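Local coordinates for protein poly(ADP-ribose) glycohydrolase (Thermomonospora curvata, PDB 3SIG) that probably hydrolyses the ribose-ribose bonds of poly(ADP-ribose), and holds ADP-ribose in a macrodomain-type pocket, at residues Ser175-Val189 / Trp220-Val232. Residues are numbered along the deposited sequence; the frame is centred on the assembly and turned at random.
Sequences SPAPNRRAIGDLRTV and WGCGVFGNDPAQV. With AR6 ([(2R,3S,4R,5R)-5-(6-aminopurin-9-yl)-3,4-dihydroxy-oxolan-2-yl]methyl [hydroxy-[[(2R,3S,4R,5S)-3,4,5-trihydroxyoxolan-2-yl]methoxy]phosphoryl] hydrogen phosphate), chain B.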
ATOM      1  N   SER A 175      -2.889  -5.312   1.749  1.00  6.86           N
ATOM      2  CA  SER A 175      -3.889  -6.229   1.246  1.00  7.84           C
ATOM      3  C   SER A 175      -3.441  -6.655  -0.140  1.00  7.93           C
ATOM      4  O   SER A 175      -3.218  -5.802  -0.990  1.00  8.60           O
ATOM      5  CB  SER A 175      -5.228  -5.487   1.128  1.00  9.53           C
ATOM      6  OG  SER A 175      -6.212  -6.223   0.400  1.00 11.21           O
ATOM      7  N   PRO A 176      -3.296  -7.974  -0.393  1.00  8.73           N
ATOM      8  CA  PRO A 176      -2.868  -8.393  -1.732  1.00  8.95           C
ATOM      9  C   PRO A 176      -4.038  -8.474  -2.683  1.00  8.26           C
ATOM     10  O   PRO A 176      -5.082  -9.049  -2.379  1.00  9.30           O
ATOM     11  CB  PRO A 176      -2.322  -9.804  -1.479  1.00  9.58           C
ATOM     12  CG  PRO A 176      -3.173 -10.306  -0.353  1.00 11.79           C
ATOM     13  CD  PRO A 176      -3.485  -9.115   0.510  1.00 10.15           C
ATOM     14  N   ALA A 177      -3.879  -7.891  -3.858  1.00  8.91           N
ATOM     15  CA  ALA A 177      -4.854  -8.083  -4.926  1.00  9.53           C
ATOM     16  C   ALA A 177      -4.769  -9.549  -5.350  1.00  9.86           C
ATOM     17  O   ALA A 177      -3.724 -10.192  -5.197  1.00 10.22           O
ATOM     18  CB  ALA A 177      -4.557  -7.170  -6.113  1.00  8.82           C
ATOM     19  N   PRO A 178      -5.848 -10.089  -5.932  1.00 10.84           N
ATOM     20  CA  PRO A 178      -5.743 -11.442  -6.489  1.00 11.67           C
ATOM     21  C   PRO A 178      -4.649 -11.484  -7.547  1.00 12.92           C
ATOM     22  O   PRO A 178      -4.459 -10.541  -8.320  1.00 12.58           O
ATOM     23  CB  PRO A 178      -7.123 -11.678  -7.083  1.00 12.72           C
ATOM     24  CG  PRO A 178      -7.706 -10.329  -7.295  1.00 13.53           C
ATOM     25  CD  PRO A 178      -7.171  -9.488  -6.170  1.00 10.99           C
ATOM     26  N   ASN A 179      -3.929 -12.585  -7.607  1.00 13.38           N
ATOM     27  CA  ASN A 179      -2.883 -12.784  -8.588  1.00 15.04           C
ATOM     28  C   ASN A 179      -3.515 -13.307  -9.880  1.00 15.36           C
ATOM     29  O   ASN A 179      -3.539 -14.522 -10.171  1.00 16.24           O
ATOM     30  CB  ASN A 179      -1.849 -13.761  -8.046  1.00 18.47           C
ATOM     31  CG  ASN A 179      -0.568 -13.764  -8.836  1.00 19.11           C
ATOM     32  OD1 ASN A 179      -0.547 -13.467 -10.023  1.00 17.13           O
ATOM     33  ND2 ASN A 179       0.528 -14.039  -8.152  1.00 25.99           N
ATOM     34  N   ARG A 180      -4.029 -12.372 -10.656  1.00 14.33           N
ATOM     35  CA  ARG A 180      -4.705 -12.722 -11.908  1.00 14.78           C
ATOM     36  C   ARG A 180      -3.768 -13.380 -12.899  1.00 15.77           C
ATOM     37  O   ARG A 180      -4.181 -14.211 -13.716  1.00 17.28           O
ATOM     38  CB  ARG A 180      -5.361 -11.481 -12.513  1.00 16.22           C
ATOM     39  CG  ARG A 180      -6.266 -11.840 -13.692  1.00 19.04           C
ATOM     40  CD  ARG A 180      -6.967 -10.667 -14.304  1.00 28.53           C
ATOM     41  NE  ARG A 180      -7.732 -11.102 -15.475  1.00 44.79           N
ATOM     42  CZ  ARG A 180      -8.981 -11.560 -15.434  1.00 59.85           C
ATOM     43  NH1 ARG A 180      -9.625 -11.632 -14.283  1.00 65.77           N
ATOM     44  NH2 ARG A 180      -9.594 -11.936 -16.548  1.00 62.73           N
ATOM     45  N   ARG A 181      -2.500 -13.013 -12.859  1.00 19.05           N
ATOM     46  CA  ARG A 181      -1.521 -13.608 -13.746  1.00 19.74           C
ATOM     47  C   ARG A 181      -1.434 -15.110 -13.498  1.00 19.15           C
ATOM     48  O   ARG A 181      -1.383 -15.913 -14.430  1.00 22.11           O
ATOM     49  CB  ARG A 181      -0.177 -12.933 -13.543  1.00 23.32           C
ATOM     50  CG  ARG A 181       0.884 -13.356 -14.519  1.00 30.18           C
ATOM     51  CD  ARG A 181       2.174 -12.566 -14.312  1.00 41.90           C
ATOM     52  NE  ARG A 181       1.962 -11.122 -14.422  1.00 56.72           N
ATOM     53  CZ  ARG A 181       2.080 -10.418 -15.549  1.00 71.37           C
ATOM     54  NH1 ARG A 181       2.412 -11.012 -16.689  1.00 77.10           N
ATOM     55  NH2 ARG A 181       1.866  -9.110 -15.535  1.00 72.52           N
ATOM     56  N   ALA A 182      -1.465 -15.500 -12.232  1.00 20.36           N
ATOM     57  CA  ALA A 182      -1.389 -16.904 -11.885  1.00 19.54           C
ATOM     58  C   ALA A 182      -2.682 -17.688 -12.145  1.00 22.31           C
ATOM     59  O   ALA A 182      -2.660 -18.887 -12.429  1.00 24.10           O
ATOM     60  CB  ALA A 182      -0.976 -17.040 -10.438  1.00 23.82           C
ATOM     61  N   ILE A 183      -3.808 -16.998 -12.045  1.00 19.34           N
ATOM     62  CA  ILE A 183      -5.117 -17.588 -12.294  1.00 19.71           C
ATOM     63  C   ILE A 183      -5.383 -17.809 -13.776  1.00 20.22           C
ATOM     64  O   ILE A 183      -6.038 -18.771 -14.162  1.00 21.50           O
ATOM     65  CB  ILE A 183      -6.190 -16.660 -11.716  1.00 17.75           C
ATOM     66  CG1 ILE A 183      -6.158 -16.732 -10.185  1.00 17.40           C
ATOM     67  CG2 ILE A 183      -7.562 -17.034 -12.241  1.00 19.99           C
ATOM     68  CD1 ILE A 183      -6.776 -15.562  -9.500  1.00 20.45           C
ATOM     69  N   GLY A 184      -4.891 -16.906 -14.614  1.00 21.72           N
ATOM     70  CA  GLY A 184      -5.194 -16.975 -16.029  1.00 22.43           C
ATOM     71  C   GLY A 184      -6.686 -16.841 -16.241  1.00 21.20           C
ATOM     72  O   GLY A 184      -7.348 -16.038 -15.602  1.00 22.20           O
ATOM     73  N   ASP A 185      -7.239 -17.646 -17.140  1.00 27.55           N
ATOM     74  CA  ASP A 185      -8.659 -17.539 -17.468  1.00 25.67           C
ATOM     75  C   ASP A 185      -9.498 -18.546 -16.693  1.00 21.75           C
ATOM     76  O   ASP A 185     -10.640 -18.802 -17.041  1.00 23.29           O
ATOM     77  CB  ASP A 185      -8.893 -17.720 -18.970  1.00 35.68           C
ATOM     78  CG  ASP A 185      -8.711 -19.146 -19.419  1.00 41.01           C
ATOM     79  OD1 ASP A 185      -8.172 -19.965 -18.644  1.00 32.07           O
ATOM     80  OD2 ASP A 185      -9.103 -19.449 -20.566  1.00 53.16           O
ATOM     81  N   LEU A 186      -8.961 -19.056 -15.592  1.00 20.89           N
ATOM     82  CA  LEU A 186      -9.673 -20.124 -14.887  1.00 22.26           C
ATOM     83  C   LEU A 186     -10.564 -19.548 -13.771  1.00 23.91           C
ATOM     84  O   LEU A 186     -11.194 -20.307 -13.044  1.00 33.41           O
ATOM     85  CB  LEU A 186      -8.690 -21.161 -14.344  1.00 20.59           C
ATOM     86  CG  LEU A 186      -7.945 -21.918 -15.445  1.00 23.42           C
ATOM     87  CD1 LEU A 186      -6.965 -22.905 -14.851  1.00 25.26           C
ATOM     88  CD2 LEU A 186      -8.920 -22.630 -16.326  1.00 24.13           C
ATOM     89  N   ARG A 187     -10.628 -18.213 -13.662  1.00 20.10           N
ATOM     90  CA  ARG A 187     -11.748 -17.535 -13.012  1.00 20.72           C
ATOM     91  C   ARG A 187     -12.311 -16.541 -14.037  1.00 21.26           C
ATOM     92  O   ARG A 187     -11.566 -16.012 -14.856  1.00 18.83           O
ATOM     93  CB  ARG A 187     -11.334 -16.786 -11.751  1.00 20.55           C
ATOM     94  CG  ARG A 187     -10.663 -17.624 -10.679  1.00 25.67           C
ATOM     95  CD  ARG A 187     -11.671 -18.431  -9.939  1.00 25.18           C
ATOM     96  NE  ARG A 187     -11.062 -19.142  -8.817  1.00 24.25           N
ATOM     97  CZ  ARG A 187     -11.704 -20.015  -8.049  1.00 35.22           C
ATOM     98  NH1 ARG A 187     -12.982 -20.289  -8.263  1.00 43.74           N
ATOM     99  NH2 ARG A 187     -11.058 -20.612  -7.062  1.00 30.20           N
ATOM    100  N   THR A 188     -13.610 -16.276 -14.001  1.00 17.32           N
ATOM    101  CA  THR A 188     -14.207 -15.360 -14.969  1.00 16.81           C
ATOM    102  C   THR A 188     -13.883 -13.901 -14.579  1.00 13.94           C
ATOM    103  O   THR A 188     -13.521 -13.604 -13.444  1.00 15.41           O
ATOM    104  CB  THR A 188     -15.724 -15.500 -14.994  1.00 17.32           C
ATOM    105  OG1 THR A 188     -16.225 -15.157 -13.698  1.00 19.10           O
ATOM    106  CG2 THR A 188     -16.158 -16.946 -15.362  1.00 19.44           C
ATOM    107  N   VAL A 189     -14.089 -13.008 -15.531  1.00 14.73           N
ATOM    108  CA  VAL A 189     -13.945 -11.572 -15.311  1.00 14.87           C
ATOM    109  C   VAL A 189     -14.780 -11.166 -14.124  1.00 12.87           C
ATOM    110  O   VAL A 189     -14.327 -10.402 -13.258  1.00 13.81           O
ATOM    111  CB  VAL A 189     -14.374 -10.795 -16.580  1.00 16.41           C
ATOM    112  CG1 VAL A 189     -14.429  -9.282 -16.322  1.00 17.25           C
ATOM    113  CG2 VAL A 189     -13.400 -11.089 -17.730  1.00 21.01           C
ATOM    114  N   TRP A 220      -3.573  -0.967  -7.988  1.00  8.61           N
ATOM    115  CA  TRP A 220      -3.460  -2.157  -7.146  1.00  7.36           C
ATOM    116  C   TRP A 220      -3.646  -3.410  -7.983  1.00  8.10           C
ATOM    117  O   TRP A 220      -4.632  -3.528  -8.725  1.00  9.52           O
ATOM    118  CB  TRP A 220      -4.573  -2.079  -6.123  1.00  7.58           C
ATOM    119  CG  TRP A 220      -4.668  -3.145  -5.092  1.00  8.51           C
ATOM    120  CD1 TRP A 220      -3.672  -3.684  -4.310  1.00  9.52           C
ATOM    121  CD2 TRP A 220      -5.886  -3.735  -4.673  1.00  7.39           C
ATOM    122  NE1 TRP A 220      -4.218  -4.584  -3.424  1.00  8.11           N
ATOM    123  CE2 TRP A 220      -5.579  -4.614  -3.618  1.00  8.19           C
ATOM    124  CE3 TRP A 220      -7.231  -3.591  -5.083  1.00  9.33           C
ATOM    125  CZ2 TRP A 220      -6.552  -5.373  -2.977  1.00 10.41           C
ATOM    126  CZ3 TRP A 220      -8.194  -4.346  -4.445  1.00 11.16           C
ATOM    127  CH2 TRP A 220      -7.853  -5.236  -3.414  1.00 11.53           C
ATOM    128  N   GLY A 221      -2.686  -4.320  -7.944  1.00  7.75           N
ATOM    129  CA  GLY A 221      -2.829  -5.590  -8.626  1.00  9.13           C
ATOM    130  C   GLY A 221      -2.509  -5.572 -10.109  1.00  9.45           C
ATOM    131  O   GLY A 221      -2.570  -6.635 -10.731  1.00 10.64           O
ATOM    132  N   CYS A 222      -2.177  -4.422 -10.679  1.00  8.77           N
ATOM    133  CA  CYS A 222      -2.160  -4.275 -12.130  1.00  8.74           C
ATOM    134  C   CYS A 222      -0.793  -4.357 -12.788  1.00 10.10           C
ATOM    135  O   CYS A 222      -0.691  -4.078 -13.994  1.00 11.91           O
ATOM    136  CB  CYS A 222      -2.835  -2.968 -12.552  1.00 10.86           C
ATOM    137  SG  CYS A 222      -4.565  -2.837 -12.119  1.00 11.80           S
ATOM    138  N   GLY A 223       0.225  -4.705 -12.002  1.00 11.18           N
ATOM    139  CA  GLY A 223       1.569  -4.883 -12.531  1.00 12.28           C
ATOM    140  C   GLY A 223       1.977  -6.322 -12.404  1.00 12.00           C
ATOM    141  O   GLY A 223       1.573  -7.175 -13.217  1.00 13.32           O
ATOM    142  N   VAL A 224       2.715  -6.627 -11.353  1.00 11.64           N
ATOM    143  CA  VAL A 224       3.170  -7.992 -11.132  1.00 12.54           C
ATOM    144  C   VAL A 224       2.002  -8.967 -11.093  1.00 12.56           C
ATOM    145  O   VAL A 224       2.133 -10.093 -11.582  1.00 15.42           O
ATOM    146  CB  VAL A 224       3.997  -8.063  -9.830  1.00 13.43           C
ATOM    147  CG1 VAL A 224       4.360  -9.486  -9.459  1.00 15.60           C
ATOM    148  CG2 VAL A 224       5.288  -7.202  -9.948  1.00 14.40           C
ATOM    149  N   PHE A 225       0.882  -8.576 -10.510  1.00 12.30           N
ATOM    150  CA  PHE A 225      -0.279  -9.482 -10.416  1.00 12.24           C
ATOM    151  C   PHE A 225      -1.229  -9.489 -11.624  1.00 12.84           C
ATOM    152  O   PHE A 225      -2.165 -10.265 -11.657  1.00 14.13           O
ATOM    153  CB  PHE A 225      -1.062  -9.181  -9.144  1.00 11.23           C
ATOM    154  CG  PHE A 225      -0.413  -9.667  -7.860  1.00 11.45           C
ATOM    155  CD1 PHE A 225       0.749 -10.434  -7.864  1.00 14.14           C
ATOM    156  CD2 PHE A 225      -0.988  -9.354  -6.660  1.00 11.06           C
ATOM    157  CE1 PHE A 225       1.308 -10.862  -6.651  1.00 13.12           C
ATOM    158  CE2 PHE A 225      -0.452  -9.789  -5.461  1.00 13.06           C
ATOM    159  CZ  PHE A 225       0.693 -10.555  -5.455  1.00 12.30           C
ATOM    160  N   GLY A 226      -0.968  -8.673 -12.626  1.00 12.14           N
ATOM    161  CA  GLY A 226      -1.605  -8.850 -13.922  1.00 12.91           C
ATOM    162  C   GLY A 226      -3.089  -8.563 -13.999  1.00 12.61           C
ATOM    163  O   GLY A 226      -3.759  -9.042 -14.906  1.00 13.48           O
ATOM    164  N   ASN A 227      -3.630  -7.782 -13.075  1.00 12.41           N
ATOM    165  CA  ASN A 227      -5.023  -7.374 -13.195  1.00 12.19           C
ATOM    166  C   ASN A 227      -5.229  -6.324 -14.280  1.00 12.75           C
ATOM    167  O   ASN A 227      -4.307  -5.623 -14.685  1.00 14.20           O
ATOM    168  CB  ASN A 227      -5.579  -6.855 -11.852  1.00 13.07           C
ATOM    169  CG  ASN A 227      -5.864  -7.974 -10.875  1.00 10.98           C
ATOM    170  OD1 ASN A 227      -6.923  -8.588 -10.945  1.00 12.90           O
ATOM    171  ND2 ASN A 227      -4.915  -8.294 -10.014  1.00 11.50           N
ATOM    172  N   ASP A 228      -6.470  -6.237 -14.752  1.00 13.62           N
ATOM    173  CA  ASP A 228      -6.865  -5.271 -15.764  1.00 13.91           C
ATOM    174  C   ASP A 228      -7.064  -3.889 -15.126  1.00 12.57           C
ATOM    175  O   ASP A 228      -7.923  -3.716 -14.264  1.00 11.99           O
ATOM    176  CB  ASP A 228      -8.186  -5.767 -16.365  1.00 14.70           C
ATOM    177  CG  ASP A 228      -8.758  -4.839 -17.411  1.00 19.54           C
ATOM    178  OD1 ASP A 228      -8.215  -3.749 -17.647  1.00 21.20           O
ATOM    179  OD2 ASP A 228      -9.804  -5.214 -17.987  1.00 25.93           O
ATOM    180  N   PRO A 229      -6.268  -2.886 -15.521  1.00 13.95           N
ATOM    181  CA  PRO A 229      -6.442  -1.608 -14.826  1.00 14.03           C
ATOM    182  C   PRO A 229      -7.814  -0.961 -15.001  1.00 12.39           C
ATOM    183  O   PRO A 229      -8.257  -0.240 -14.110  1.00 12.21           O
ATOM    184  CB  PRO A 229      -5.316  -0.726 -15.369  1.00 21.04           C
ATOM    185  CG  PRO A 229      -4.771  -1.422 -16.520  1.00 18.26           C
ATOM    186  CD  PRO A 229      -5.201  -2.844 -16.534  1.00 15.02           C
ATOM    187  N   ALA A 230      -8.470  -1.182 -16.120  1.00 11.94           N
ATOM    188  CA  ALA A 230      -9.833  -0.667 -16.244  1.00 12.66           C
ATOM    189  C   ALA A 230     -10.761  -1.294 -15.203  1.00 11.67           C
ATOM    190  O   ALA A 230     -11.594  -0.607 -14.619  1.00 12.09           O
ATOM    191  CB  ALA A 230     -10.386  -0.872 -17.670  1.00 15.16           C
ATOM    192  N   GLN A 231     -10.616  -2.587 -14.954  1.00 12.58           N
ATOM    193  CA  GLN A 231     -11.440  -3.253 -13.953  1.00 12.00           C
ATOM    194  C   GLN A 231     -11.094  -2.777 -12.539  1.00 11.63           C
ATOM    195  O   GLN A 231     -11.992  -2.578 -11.732  1.00 11.37           O
ATOM    196  CB  GLN A 231     -11.297  -4.774 -14.039  1.00 13.13           C
ATOM    197  CG  GLN A 231     -12.202  -5.518 -13.079  1.00 12.38           C
ATOM    198  CD  GLN A 231     -12.125  -7.007 -13.278  1.00 12.35           C
ATOM    199  OE1 GLN A 231     -11.040  -7.585 -13.422  1.00 14.44           O
ATOM    200  NE2 GLN A 231     -13.274  -7.647 -13.331  1.00 14.05           N
ATOM    201  N   VAL A 232      -9.829  -2.534 -12.247  1.00  9.92           N
ATOM    202  CA  VAL A 232      -9.480  -2.089 -10.903  1.00  9.42           C
ATOM    203  C   VAL A 232      -9.943  -0.626 -10.709  1.00  9.81           C
ATOM    204  O   VAL A 232     -10.520  -0.289  -9.668  1.00 10.00           O
ATOM    205  CB  VAL A 232      -7.975  -2.263 -10.604  1.00  9.66           C
ATOM    206  CG1 VAL A 232      -7.651  -1.716  -9.250  1.00 10.57           C
ATOM    207  CG2 VAL A 232      -7.614  -3.770 -10.679  1.00 11.69           C
TER
HETATM  208  N1  AR6 B 280       3.837   4.177  -6.928  1.00  9.49           N
HETATM  209  C2  AR6 B 280       2.690   4.199  -7.600  1.00 10.25           C
HETATM  210  N3  AR6 B 280       2.334   3.343  -8.601  1.00  8.90           N
HETATM  211  C4  AR6 B 280       3.270   2.402  -8.864  1.00 10.35           C
HETATM  212  C5  AR6 B 280       4.524   2.331  -8.161  1.00  9.51           C
HETATM  213  C6  AR6 B 280       4.735   3.265  -7.181  1.00  9.54           C
HETATM  214  N6  AR6 B 280       5.940   3.265  -6.478  1.00 11.25           N
HETATM  215  N7  AR6 B 280       5.220   1.196  -8.709  1.00 10.07           N
HETATM  216  C8  AR6 B 280       4.468   0.713  -9.640  1.00 10.32           C
HETATM  217  N9  AR6 B 280       3.285   1.371  -9.806  1.00  9.56           N
HETATM  218  PA  AR6 B 280       2.793  -3.509  -8.589  1.00 10.02           P
HETATM  219  PB  AR6 B 280       0.774  -5.603  -7.944  1.00  9.49           P
HETATM  220  C1' AR6 B 280       2.152   1.148 -10.700  1.00 10.60           C
HETATM  221  O1A AR6 B 280       3.167  -4.283  -9.803  1.00 11.74           O
HETATM  222  O1B AR6 B 280      -0.310  -5.505  -6.890  1.00  9.97           O
HETATM  223  C1D AR6 B 280       5.378  -6.915  -5.530  1.00 10.70           C
HETATM  224  O1D AR6 B 280       6.502  -7.718  -5.756  1.00 12.62           O
HETATM  225  C2' AR6 B 280       2.513   0.442 -11.989  1.00  9.74           C
HETATM  226  O2' AR6 B 280       1.715   0.921 -13.035  1.00 12.26           O
HETATM  227  O2A AR6 B 280       3.881  -3.167  -7.604  1.00 10.77           O
HETATM  228  O2B AR6 B 280       0.366  -5.811  -9.363  1.00 10.19           O
HETATM  229  C2D AR6 B 280       4.696  -7.430  -4.324  1.00 11.61           C
HETATM  230  O2D AR6 B 280       5.482  -7.689  -3.213  1.00  9.81           O
HETATM  231  C3' AR6 B 280       2.157  -0.967 -11.681  1.00 11.11           C
HETATM  232  O3' AR6 B 280       1.789  -1.686 -12.813  1.00 12.06           O
HETATM  233  O3A AR6 B 280       1.587  -4.234  -7.848  1.00  9.27           O
HETATM  234  C3D AR6 B 280       3.706  -8.390  -4.829  1.00  9.66           C
HETATM  235  O3D AR6 B 280       4.400  -9.610  -4.866  1.00 13.34           O
HETATM  236  C4' AR6 B 280       1.017  -0.872 -10.709  1.00 10.59           C
HETATM  237  O4' AR6 B 280       1.131   0.394 -10.097  1.00  9.66           O
HETATM  238  C4D AR6 B 280       3.390  -7.852  -6.180  1.00  9.86           C
HETATM  239  O4D AR6 B 280       4.483  -7.057  -6.614  1.00 11.50           O
HETATM  240  C5' AR6 B 280       0.944  -1.973  -9.660  1.00 10.40           C
HETATM  241  O5' AR6 B 280       2.169  -2.068  -8.951  1.00 10.44           O
HETATM  242  C5D AR6 B 280       2.095  -7.042  -6.230  1.00  9.41           C
HETATM  243  O5D AR6 B 280       1.828  -6.722  -7.583  1.00  9.55           O
HETATM  244  O   HOH W   1       2.362 -12.678 -10.725  1.00 29.19           O
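Phe225 lies sandwiched between Asn179 and the bound ADP-ribose. The Asn179 amide stacks on one face of the ring, the planes 28° apart, with Asn179 ND2 over the CD1-CE1 side of Phe225. Over the centre of the opposite face sits C5D of the ligand, 3.7 Å above the ring plane. Tyr143 OH takes a hydrogen bond from Asn179 ND2, and Asn179 OD1 caps helix 180-183 at Ala182 N, so the amide is fixed from both ends.

Arg181 reaches along the loop 223-226 with its chain bent at chi3 (-57°). That bend brings Arg181 NE 3.0 Å from Val224 O, above the carbonyl plane, and points NH2 at Gly223 O, which lies at the guanidinium edge and in its plane. Gly226 N meets Gly223 O from the other face of its carbonyl, closing a type I turn. The backbone N of Arg181 adds a bond to Phe225 O.

Deeper in, the Asn227 amide bridges the two segments: Asn227 ND2 donates to Pro178 O at 2.9 Å, nearly along the C=O axis, and also to Gly221 O of its own loop, both acceptors close to its plane. Ala177 CB lies over the five-membered ring of Trp220, 3.7 Å from its centroid, and the indole NE1 donates from the ring edge to Ser175 O. At the outer end, Gln231 NE2 reaches Val189 O.

The glycine-rich loop donates from the backbone N of Gly223 and Phe225 to O2B of ADP-ribose and from Val224 N to its O1A, an arrangement consistent with the diphosphate-binding loop of the macrodomain fold.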